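PDB 1ZCH: FMN reductase [NAD(P)H] from Bacillus subtilis, which uses NADH or NADPH to reduce FMN, and also reduces nitroaromatic compounds, quinones, chromates and azo dyes. Local coordinates for residues A[96-99]-A[100-103]; A[82-85]-A[86-90]; A[141-144]-A[145-148]. All blocks are in the same frame, centred on the assembly; numbering follows the deposited sequence.

Contacts 1 and 2 are neighbours in space, with centres about 10 Å apart, and both touch the second subunit. Contact 2 is the start of helix 84-94, and contact 1 is the loop that follows it and folds back along its side. There Met98 of contact 1 packs on the helix: Leu90 CD2 lies 3.5 Å from Met98 CA, while Phe96 N lies 2.8 Å from Leu90 O, a probable hydrogen bond. Contact 3, a short helix, stands apart, its centre about 24 Å from that of contact 1 and about 20 Å from that of contact 2. No residue of the FMN pocket belongs to any of them: the side chains of Phe83, Leu145 and Ile100 lie about 10, 11 and 12 Å from a bound FMN.

Contact 1: A[96-99]-A[100-103]; sequences FKME and ITNG
Glu99 and Asn102 each carry CG anti to the carbonyl carbon (chi1 -69° in both), and a further bend at chi2 of Glu99 swings its carboxylate across to the amide of Asn102. Asn102 ND2 donates to Glu99 OE1 over 2.8 Å; the oxygen lies close to the amide plane, whereas the nitrogen stands above the carboxylate plane, the two groups being turned 48° apart. On the other branch, Lys97 NZ forms a salt bridge with Glu99 OE2 at 2.7 Å, again from above the carboxylate. The backbone between Glu99 and Asn102 makes a type I beta turn, with Ile100 and Thr101 at its corners and a bond of 2.9 Å from Asn102 N to Glu99 O; the turn leads the loop into helix 104-127. Replacing Glu99 with an alanine would probably leave the Lys97 ammonium without its carboxylate mate and the Asn102 amide freer to turn, although Asn102 OD1 would still accept from Lys246. Met98 is buried, its side chain turned off to Ile100 and Thr101: its CG meets Ile100 CG2 at 3.9 Å, and the bend at chi3 sets its CE against Thr101 CG2, 3.6 Å away.

Contact 2: A[82-85]-A[86-90]; sequences DFNR and AKIAL
Asp82 OD1 is gripped by two backbone N-H groups at the start of helix 84-94. Asn84 N donates to Asp82 OD1 over 2.7 Å from the anti side of the carboxylate, and Arg85 N to the same OD1 over 3.1 Å by a straighter approach, nearly along the C-O axis. The carboxylate thus satisfies two of the first amides of the helix and, sitting at its positive end, is probably stabilised in its charged form. The other oxygen, OD2, faces the Arg85 guanidinium, whose NH1 is 3.6 Å away; since the oxygen lies well out of the guanidinium plane, only the charges attract. Arg85 has its own N-H partners in Thr47 and the carbonyls of Gln44 and Val46, while OD2 is bonded to Thr47 and to Tyr187 of the second subunit.

From here the backbone bonds run in regular helical steps: Lys87 N to Phe83 O, Ile88 N to Asn84 O, and Ala89 N to Arg85 O. Lys87 N to Phe83 O, at 2.9 Å, is the most bent of the three, with its donor well above the carbonyl plane. A water donates a hydrogen bond to Asp82 O and accepts a weak one from Ala86 N. Ala86 CB comes within 4.1 Å of Phe83 CD1, approaching the ring obliquely. With its CG1 anti to the carbonyl carbon (chi1 -67°), Ile88 lays that atom 3.4 Å from Asn84 O. Lys87 passes the Asn84 amide with its CD and ends in a salt bridge with Glu91, whereas Asn84 ND2 bonds to Gln190 and Tyr187 of the second subunit. Phe83 occupies the N-cap position, and the bonds that Asp82, the residue before it, accepts at OD1 from Asn84 N and Arg85 N make an Asx turn and an Asx motif, here carrying strand 75-82 into the helix.

Contact 3: A[141-144]-A[145-148]; sequences NPQE and LIEL
Ile146 lies against the Pro142 carbonyl along most of its length. Its CB starts 3.2 Å from Pro142 O; CG1, placed anti to the carbonyl carbon (chi1 -77°), is closer still at 3.0 Å, and CD1 stays within 3.3 Å of the same oxygen. Ile146 N also donates to Pro142 O, at 2.7 Å, so one carbonyl both accepts a helix bond and is closely covered by the side chain of its donor. CG2, the other branch, comes only loosely near Gln143 NE2, at 4.3 Å.

This is the first turn of helix 142-148, with Asn141 at the N-cap position and a proline directly after it, where the backbone lacks an N-H that the helix could not have bonded within itself. The Asn141 side chain does no capping; its ND2 is bonded to Leu63 O, which ties the helix start to the end of helix 54-63. The Asn141 carbonyl accepts a weak bond from Leu145 N, while the following steps, Glu147 N to Gln143 O and Leu148 N to Glu144 O, are sound.

The faces of this short helix differ. Leu145 and Leu148 pack on Ile60 of helix 54-63, and Leu145 and Ile146 reach Pro157 of strand 155-164, so the apolar side joins the helix to the sheet. Pro142 meets Met239 of helix 236-242. On the exposed side the Gln143 chain, bent at chi2, carries its amide toward Glu147, the two flat groups nearly coplanar; the pairing is doubtful, being too close and resting on one of two Glu147 conformers. Glu144 is bent at chi2 as well, and its OE1 ends 3.2 Å from Asn141 O, two acceptors with no bond between them. One turn on, Leu148 CB rests 3.3 Å from Glu144 O.

Contact 1: A[96-99]-A[100-103]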
ATOM      1  N   PHE A  96       9.293  25.843  -9.396  1.00 15.20           N
ATOM      2  CA  PHE A  96       9.697  24.746 -10.269  1.00 18.21           C
ATOM      3  C   PHE A  96       8.422  24.135 -10.840  1.00 18.64           C
ATOM      4  O   PHE A  96       7.366  24.210 -10.215  1.00 17.85           O
ATOM      5  CB  PHE A  96      10.427  23.672  -9.454  1.00 21.07           C
ATOM      6  CG  PHE A  96      11.925  23.772  -9.498  1.00 25.72           C
ATOM      7  CD1 PHE A  96      12.569  24.996  -9.353  1.00 28.32           C
ATOM      8  CD2 PHE A  96      12.697  22.626  -9.662  1.00 29.99           C
ATOM      9  CE1 PHE A  96      13.961  25.077  -9.370  1.00 28.33           C
ATOM     10  CE2 PHE A  96      14.092  22.698  -9.679  1.00 31.41           C
ATOM     11  CZ  PHE A  96      14.722  23.928  -9.533  1.00 29.15           C
ATOM     12  N   LYS A  97       8.505  23.540 -12.025  1.00 19.08           N
ATOM     13  CA  LYS A  97       7.327  22.895 -12.588  1.00 19.36           C
ATOM     14  C   LYS A  97       7.367  21.432 -12.150  1.00 17.47           C
ATOM     15  O   LYS A  97       8.410  20.786 -12.234  1.00 18.11           O
ATOM     16  CB  LYS A  97       7.320  22.983 -14.116  1.00 22.88           C
ATOM     17  CG  LYS A  97       6.065  22.381 -14.737  1.00 27.32           C
ATOM     18  CD  LYS A  97       6.003  22.611 -16.239  1.00 32.22           C
ATOM     19  CE  LYS A  97       4.708  22.063 -16.828  1.00 33.96           C
ATOM     20  NZ  LYS A  97       4.549  20.599 -16.592  1.00 36.17           N
ATOM     21  N   MET A  98       6.243  20.919 -11.664  1.00 15.98           N
ATOM     22  CA  MET A  98       6.182  19.527 -11.222  1.00 15.51           C
ATOM     23  C   MET A  98       5.926  18.634 -12.434  1.00 14.16           C
ATOM     24  O   MET A  98       4.903  18.764 -13.108  1.00 16.66           O
ATOM     25  CB  MET A  98       5.071  19.358 -10.177  1.00 14.68           C
ATOM     26  CG  MET A  98       4.901  17.938  -9.645  1.00 14.76           C
ATOM     27  SD  MET A  98       3.851  17.895  -8.174  1.00 14.19           S
ATOM     28  CE  MET A  98       2.251  18.252  -8.895  1.00 12.11           C
ATOM     29  N   GLU A  99       6.865  17.736 -12.713  1.00 14.15           N
ATOM     30  CA  GLU A  99       6.750  16.844 -13.861  1.00 15.68           C
ATOM     31  C   GLU A  99       6.437  15.398 -13.499  1.00 15.57           C
ATOM     32  O   GLU A  99       5.998  14.628 -14.349  1.00 14.46           O
ATOM     33  CB  GLU A  99       8.044  16.870 -14.682  1.00 17.09           C
ATOM     34  CG  GLU A  99       8.333  18.175 -15.415  1.00 20.34           C
ATOM     35  CD  GLU A  99       7.300  18.499 -16.485  1.00 24.69           C
ATOM     36  OE1 GLU A  99       6.754  17.559 -17.099  1.00 26.23           O
ATOM     37  OE2 GLU A  99       7.044  19.699 -16.724  1.00 27.46           O
ATOM     38  N   ILE A 100       6.664  15.025 -12.245  1.00 15.03           N
ATOM     39  CA  ILE A 100       6.412  13.649 -11.834  1.00 13.71           C
ATOM     40  C   ILE A 100       4.959  13.243 -12.103  1.00 12.98           C
ATOM     41  O   ILE A 100       4.679  12.089 -12.437  1.00 11.45           O
ATOM     42  CB  ILE A 100       6.765  13.441 -10.327  1.00 14.51           C
ATOM     43  CG1 ILE A 100       6.810  11.945  -9.999  1.00 13.79           C
ATOM     44  CG2 ILE A 100       5.754  14.157  -9.437  1.00 13.14           C
ATOM     45  CD1 ILE A 100       7.873  11.176 -10.774  1.00 14.47           C
ATOM     46  N   THR A 101       4.042  14.197 -11.990  1.00 12.19           N
ATOM     47  CA  THR A 101       2.628  13.911 -12.217  1.00 13.11           C
ATOM     48  C   THR A 101       2.251  13.733 -13.688  1.00 13.28           C
ATOM     49  O   THR A 101       1.085  13.486 -14.011  1.00 14.07           O
ATOM     50  CB  THR A 101       1.747  15.004 -11.617  1.00 13.94           C
ATOM     51  OG1 THR A 101       2.256  16.290 -11.996  1.00 15.56           O
ATOM     52  CG2 THR A 101       1.723  14.882 -10.099  1.00 13.38           C
ATOM     53  N   ASN A 102       3.229  13.850 -14.579  1.00 12.90           N
ATOM     54  CA  ASN A 102       2.957  13.683 -16.003  1.00 13.96           C
ATOM     55  C   ASN A 102       3.259  12.273 -16.511  1.00 13.48           C
ATOM     56  O   ASN A 102       3.307  12.029 -17.718  1.00 12.91           O
ATOM     57  CB  ASN A 102       3.729  14.729 -16.813  1.00 15.68           C
ATOM     58  CG  ASN A 102       3.188  16.133 -16.592  1.00 18.53           C
ATOM     59  OD1 ASN A 102       1.976  16.334 -16.538  1.00 17.75           O
ATOM     60  ND2 ASN A 102       4.082  17.109 -16.468  1.00 20.91           N
ATOM     61  N   GLY A 103       3.448  11.349 -15.575  1.00 12.04           N
ATOM     62  CA  GLY A 103       3.720   9.964 -15.916  1.00 12.02           C
ATOM     63  C   GLY A 103       3.128   9.075 -14.839  1.00 12.36           C
ATOM     64  O   GLY A 103       2.929   9.524 -13.710  1.00 11.52           O
TER

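Contact 2: A[82-85]-A[86-90]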
ATOM      1  N   ASP A  82      -1.643  11.854  -2.620  1.00  8.27           N
ATOM      2  CA  ASP A  82      -1.560  13.310  -2.559  1.00  9.48           C
ATOM      3  C   ASP A  82      -0.257  13.881  -3.107  1.00  9.65           C
ATOM      4  O   ASP A  82       0.817  13.647  -2.550  1.00  8.72           O
ATOM      5  CB  ASP A  82      -1.736  13.769  -1.102  1.00 10.34           C
ATOM      6  CG  ASP A  82      -1.875  15.284  -0.962  1.00 10.39           C
ATOM      7  OD1 ASP A  82      -1.127  16.032  -1.626  1.00 10.29           O
ATOM      8  OD2 ASP A  82      -2.726  15.729  -0.164  1.00 11.22           O
ATOM      9  N   PHE A  83      -0.357  14.617  -4.210  1.00  9.04           N
ATOM     10  CA  PHE A  83       0.805  15.274  -4.801  1.00  9.10           C
ATOM     11  C   PHE A  83       0.539  16.781  -4.790  1.00 10.16           C
ATOM     12  O   PHE A  83       1.211  17.555  -5.478  1.00  9.87           O
ATOM     13  CB  PHE A  83       1.058  14.766  -6.228  1.00 10.20           C
ATOM     14  CG  PHE A  83       1.906  13.522  -6.281  1.00  9.33           C
ATOM     15  CD1 PHE A  83       3.289  13.611  -6.393  1.00  8.77           C
ATOM     16  CD2 PHE A  83       1.322  12.260  -6.170  1.00 10.41           C
ATOM     17  CE1 PHE A  83       4.088  12.460  -6.392  1.00  8.78           C
ATOM     18  CE2 PHE A  83       2.109  11.104  -6.166  1.00 11.04           C
ATOM     19  CZ  PHE A  83       3.493  11.205  -6.277  1.00  8.69           C
ATOM     20  N   ASN A  84      -0.454  17.191  -3.999  1.00  9.59           N
ATOM     21  CA  ASN A  84      -0.785  18.613  -3.870  1.00 10.12           C
ATOM     22  C   ASN A  84       0.257  19.269  -2.965  1.00 11.01           C
ATOM     23  O   ASN A  84       0.719  20.381  -3.231  1.00  8.61           O
ATOM     24  CB  ASN A  84      -2.187  18.805  -3.278  1.00  9.69           C
ATOM     25  CG  ASN A  84      -2.522  20.271  -3.039  1.00  9.93           C
ATOM     26  OD1 ASN A  84      -2.361  21.108  -3.931  1.00  9.52           O
ATOM     27  ND2 ASN A  84      -2.991  20.587  -1.838  1.00 11.05           N
ATOM     28  N   ARG A  85       0.634  18.592  -1.883  1.00  9.47           N
ATOM     29  CA  ARG A  85       1.662  19.158  -1.018  1.00  9.13           C
ATOM     30  C   ARG A  85       2.956  19.263  -1.832  1.00  9.06           C
ATOM     31  O   ARG A  85       3.747  20.185  -1.638  1.00  9.40           O
ATOM     32  CB  ARG A  85       1.872  18.289   0.230  1.00  8.87           C
ATOM     33  CG  ARG A  85       0.778  18.457   1.291  1.00  8.67           C
ATOM     34  CD  ARG A  85       1.140  17.711   2.580  1.00  8.54           C
ATOM     35  NE  ARG A  85       1.181  16.272   2.348  1.00  8.18           N
ATOM     36  CZ  ARG A  85       0.149  15.457   2.532  1.00 11.20           C
ATOM     37  NH1 ARG A  85      -1.009  15.937   2.970  1.00  9.68           N
ATOM     38  NH2 ARG A  85       0.264  14.169   2.240  1.00 10.88           N
ATOM     39  N   ALA A  86       3.165  18.322  -2.748  1.00  8.49           N
ATOM     40  CA  ALA A  86       4.350  18.351  -3.605  1.00  9.32           C
ATOM     41  C   ALA A  86       4.214  19.542  -4.556  1.00 10.60           C
ATOM     42  O   ALA A  86       5.193  20.224  -4.860  1.00 10.36           O
ATOM     43  CB  ALA A  86       4.464  17.053  -4.411  1.00  8.28           C
ATOM     44  N   LYS A  87       2.996  19.788  -5.030  1.00 11.08           N
ATOM     45  CA  LYS A  87       2.765  20.910  -5.934  1.00 11.64           C
ATOM     46  C   LYS A  87       3.149  22.207  -5.228  1.00 11.81           C
ATOM     47  O   LYS A  87       3.814  23.068  -5.805  1.00 12.23           O
ATOM     48  CB  LYS A  87       1.297  20.984  -6.349  1.00 14.18           C
ATOM     49  CG  LYS A  87       1.003  22.126  -7.315  1.00 18.70           C
ATOM     50  CD  LYS A  87      -0.479  22.431  -7.371  1.00 24.89           C
ATOM     51  CE  LYS A  87      -0.780  23.805  -6.798  1.00 29.45           C
ATOM     52  NZ  LYS A  87      -0.182  24.894  -7.622  1.00 30.38           N
ATOM     53  N   ILE A  88       2.713  22.345  -3.979  1.00 10.54           N
ATOM     54  CA  ILE A  88       3.021  23.536  -3.194  1.00 11.45           C
ATOM     55  C   ILE A  88       4.530  23.684  -3.043  1.00 12.10           C
ATOM     56  O   ILE A  88       5.084  24.774  -3.218  1.00 11.05           O
ATOM     57  CB  ILE A  88       2.384  23.456  -1.794  1.00 12.36           C
ATOM     58  CG1 ILE A  88       0.857  23.514  -1.920  1.00 10.51           C
ATOM     59  CG2 ILE A  88       2.919  24.583  -0.906  1.00 11.54           C
ATOM     60  CD1 ILE A  88       0.114  23.236  -0.622  1.00 12.98           C
ATOM     61  N   ALA A  89       5.192  22.576  -2.719  1.00 10.34           N
ATOM     62  CA  ALA A  89       6.640  22.579  -2.541  1.00 11.86           C
ATOM     63  C   ALA A  89       7.388  23.008  -3.800  1.00 12.58           C
ATOM     64  O   ALA A  89       8.283  23.849  -3.742  1.00 12.40           O
ATOM     65  CB  ALA A  89       7.110  21.192  -2.108  1.00 10.04           C
ATOM     66  N   LEU A  90       7.031  22.425  -4.939  1.00 12.22           N
ATOM     67  CA  LEU A  90       7.715  22.759  -6.185  1.00 14.21           C
ATOM     68  C   LEU A  90       7.335  24.101  -6.793  1.00 13.54           C
ATOM     69  O   LEU A  90       8.192  24.959  -7.014  1.00 13.87           O
ATOM     70  CB  LEU A  90       7.492  21.666  -7.233  1.00 14.56           C
ATOM     71  CG  LEU A  90       8.426  20.452  -7.167  1.00 17.07           C
ATOM     72  CD1 LEU A  90       8.136  19.628  -5.917  1.00 17.37           C
ATOM     73  CD2 LEU A  90       8.244  19.617  -8.418  1.00 17.55           C
TER
HETATM   74  O   HOH W   1       2.748  15.505  -1.770  1.00 11.17           O

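Contact 3: A[141-144]-A[145-148]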
ATOM      1  N   ASN A 141     -17.441   6.360  -7.688  1.00 17.62           N
ATOM      2  CA  ASN A 141     -17.992   7.678  -8.011  1.00 18.14           C
ATOM      3  C   ASN A 141     -17.015   8.718  -7.469  1.00 18.23           C
ATOM      4  O   ASN A 141     -17.363   9.525  -6.603  1.00 18.96           O
ATOM      5  CB  ASN A 141     -19.365   7.863  -7.353  1.00 19.79           C
ATOM      6  CG  ASN A 141     -20.435   6.987  -7.975  1.00 20.17           C
ATOM      7  OD1 ASN A 141     -20.806   7.169  -9.136  1.00 20.44           O
ATOM      8  ND2 ASN A 141     -20.933   6.026  -7.207  1.00 20.17           N
ATOM      9  N   PRO A 142     -15.775   8.713  -7.980  1.00 17.99           N
ATOM     10  CA  PRO A 142     -14.717   9.636  -7.561  1.00 18.35           C
ATOM     11  C   PRO A 142     -14.991  11.131  -7.699  1.00 19.50           C
ATOM     12  O   PRO A 142     -14.629  11.907  -6.818  1.00 18.55           O
ATOM     13  CB  PRO A 142     -13.515   9.177  -8.389  1.00 18.81           C
ATOM     14  CG  PRO A 142     -14.147   8.647  -9.637  1.00 18.78           C
ATOM     15  CD  PRO A 142     -15.315   7.866  -9.097  1.00 19.36           C
ATOM     16  N   GLN A 143     -15.625  11.544  -8.790  1.00 20.65           N
ATOM     17  CA  GLN A 143     -15.897  12.966  -8.976  1.00 23.13           C
ATOM     18  C   GLN A 143     -16.782  13.535  -7.868  1.00 21.95           C
ATOM     19  O   GLN A 143     -16.482  14.592  -7.309  1.00 21.81           O
ATOM     20  CB  GLN A 143     -16.545  13.220 -10.338  1.00 25.92           C
ATOM     21  CG  GLN A 143     -16.729  14.700 -10.639  1.00 32.77           C
ATOM     22  CD  GLN A 143     -15.456  15.497 -10.404  1.00 36.12           C
ATOM     23  OE1 GLN A 143     -14.420  15.227 -11.011  1.00 39.40           O
ATOM     24  NE2 GLN A 143     -15.528  16.479  -9.512  1.00 37.60           N
ATOM     25  N   GLU A 144     -17.873  12.842  -7.556  1.00 20.45           N
ATOM     26  CA  GLU A 144     -18.785  13.285  -6.504  1.00 20.55           C
ATOM     27  C   GLU A 144     -18.059  13.356  -5.163  1.00 18.83           C
ATOM     28  O   GLU A 144     -18.247  14.296  -4.388  1.00 17.51           O
ATOM     29  CB  GLU A 144     -19.966  12.318  -6.356  1.00 23.74           C
ATOM     30  CG  GLU A 144     -20.936  12.252  -7.532  1.00 30.31           C
ATOM     31  CD  GLU A 144     -20.320  11.666  -8.788  1.00 34.13           C
ATOM     32  OE1 GLU A 144     -19.373  10.855  -8.677  1.00 33.85           O
ATOM     33  OE2 GLU A 144     -20.800  12.007  -9.893  1.00 37.76           O
ATOM     34  N   LEU A 145     -17.241  12.343  -4.890  1.00 16.23           N
ATOM     35  CA  LEU A 145     -16.500  12.274  -3.638  1.00 15.19           C
ATOM     36  C   LEU A 145     -15.466  13.393  -3.575  1.00 15.11           C
ATOM     37  O   LEU A 145     -15.272  14.015  -2.531  1.00 14.89           O
ATOM     38  CB  LEU A 145     -15.812  10.911  -3.510  1.00 15.30           C
ATOM     39  CG  LEU A 145     -15.113  10.605  -2.181  1.00 16.90           C
ATOM     40  CD1 LEU A 145     -16.124  10.633  -1.037  1.00 17.09           C
ATOM     41  CD2 LEU A 145     -14.447   9.237  -2.263  1.00 17.35           C
ATOM     42  N   ILE A 146     -14.807  13.639  -4.701  1.00 15.01           N
ATOM     43  CA  ILE A 146     -13.798  14.689  -4.800  1.00 15.77           C
ATOM     44  C   ILE A 146     -14.425  16.044  -4.471  1.00 17.78           C
ATOM     45  O   ILE A 146     -13.849  16.848  -3.737  1.00 17.32           O
ATOM     46  CB  ILE A 146     -13.194  14.723  -6.224  1.00 15.89           C
ATOM     47  CG1 ILE A 146     -12.199  13.568  -6.386  1.00 14.75           C
ATOM     48  CG2 ILE A 146     -12.539  16.066  -6.497  1.00 15.78           C
ATOM     49  CD1 ILE A 146     -11.778  13.309  -7.815  1.00 15.57           C
ATOM     50  N   GLU A 147     -15.618  16.282  -5.008  1.00 18.64           N
ATOM     51  CA  GLU A 147     -16.329  17.534  -4.773  1.00 19.76           C
ATOM     52  C   GLU A 147     -16.820  17.642  -3.335  1.00 18.77           C
ATOM     53  O   GLU A 147     -16.709  18.695  -2.707  1.00 17.74           O
ATOM     54  CB  GLU A 147     -17.514  17.654  -5.732  0.50 21.06           C
ATOM     55  CG  GLU A 147     -17.090  17.685  -7.186  0.50 23.05           C
ATOM     56  CD  GLU A 147     -16.142  18.833  -7.476  0.50 25.28           C
ATOM     57  OE1 GLU A 147     -15.266  18.682  -8.353  0.50 26.23           O
ATOM     58  OE2 GLU A 147     -16.280  19.892  -6.828  0.50 27.44           O
ATOM     59  N   LEU A 148     -17.359  16.543  -2.816  1.00 16.57           N
ATOM     60  CA  LEU A 148     -17.883  16.516  -1.457  1.00 16.83           C
ATOM     61  C   LEU A 148     -16.828  16.831  -0.402  1.00 16.29           C
ATOM     62  O   LEU A 148     -17.079  17.588   0.535  1.00 16.80           O
ATOM     63  CB  LEU A 148     -18.497  15.144  -1.160  1.00 17.63           C
ATOM     64  CG  LEU A 148     -19.077  14.936   0.243  1.00 19.01           C
ATOM     65  CD1 LEU A 148     -20.277  15.856   0.453  1.00 19.63           C
ATOM     66  CD2 LEU A 148     -19.490  13.482   0.411  1.00 19.32           C
TER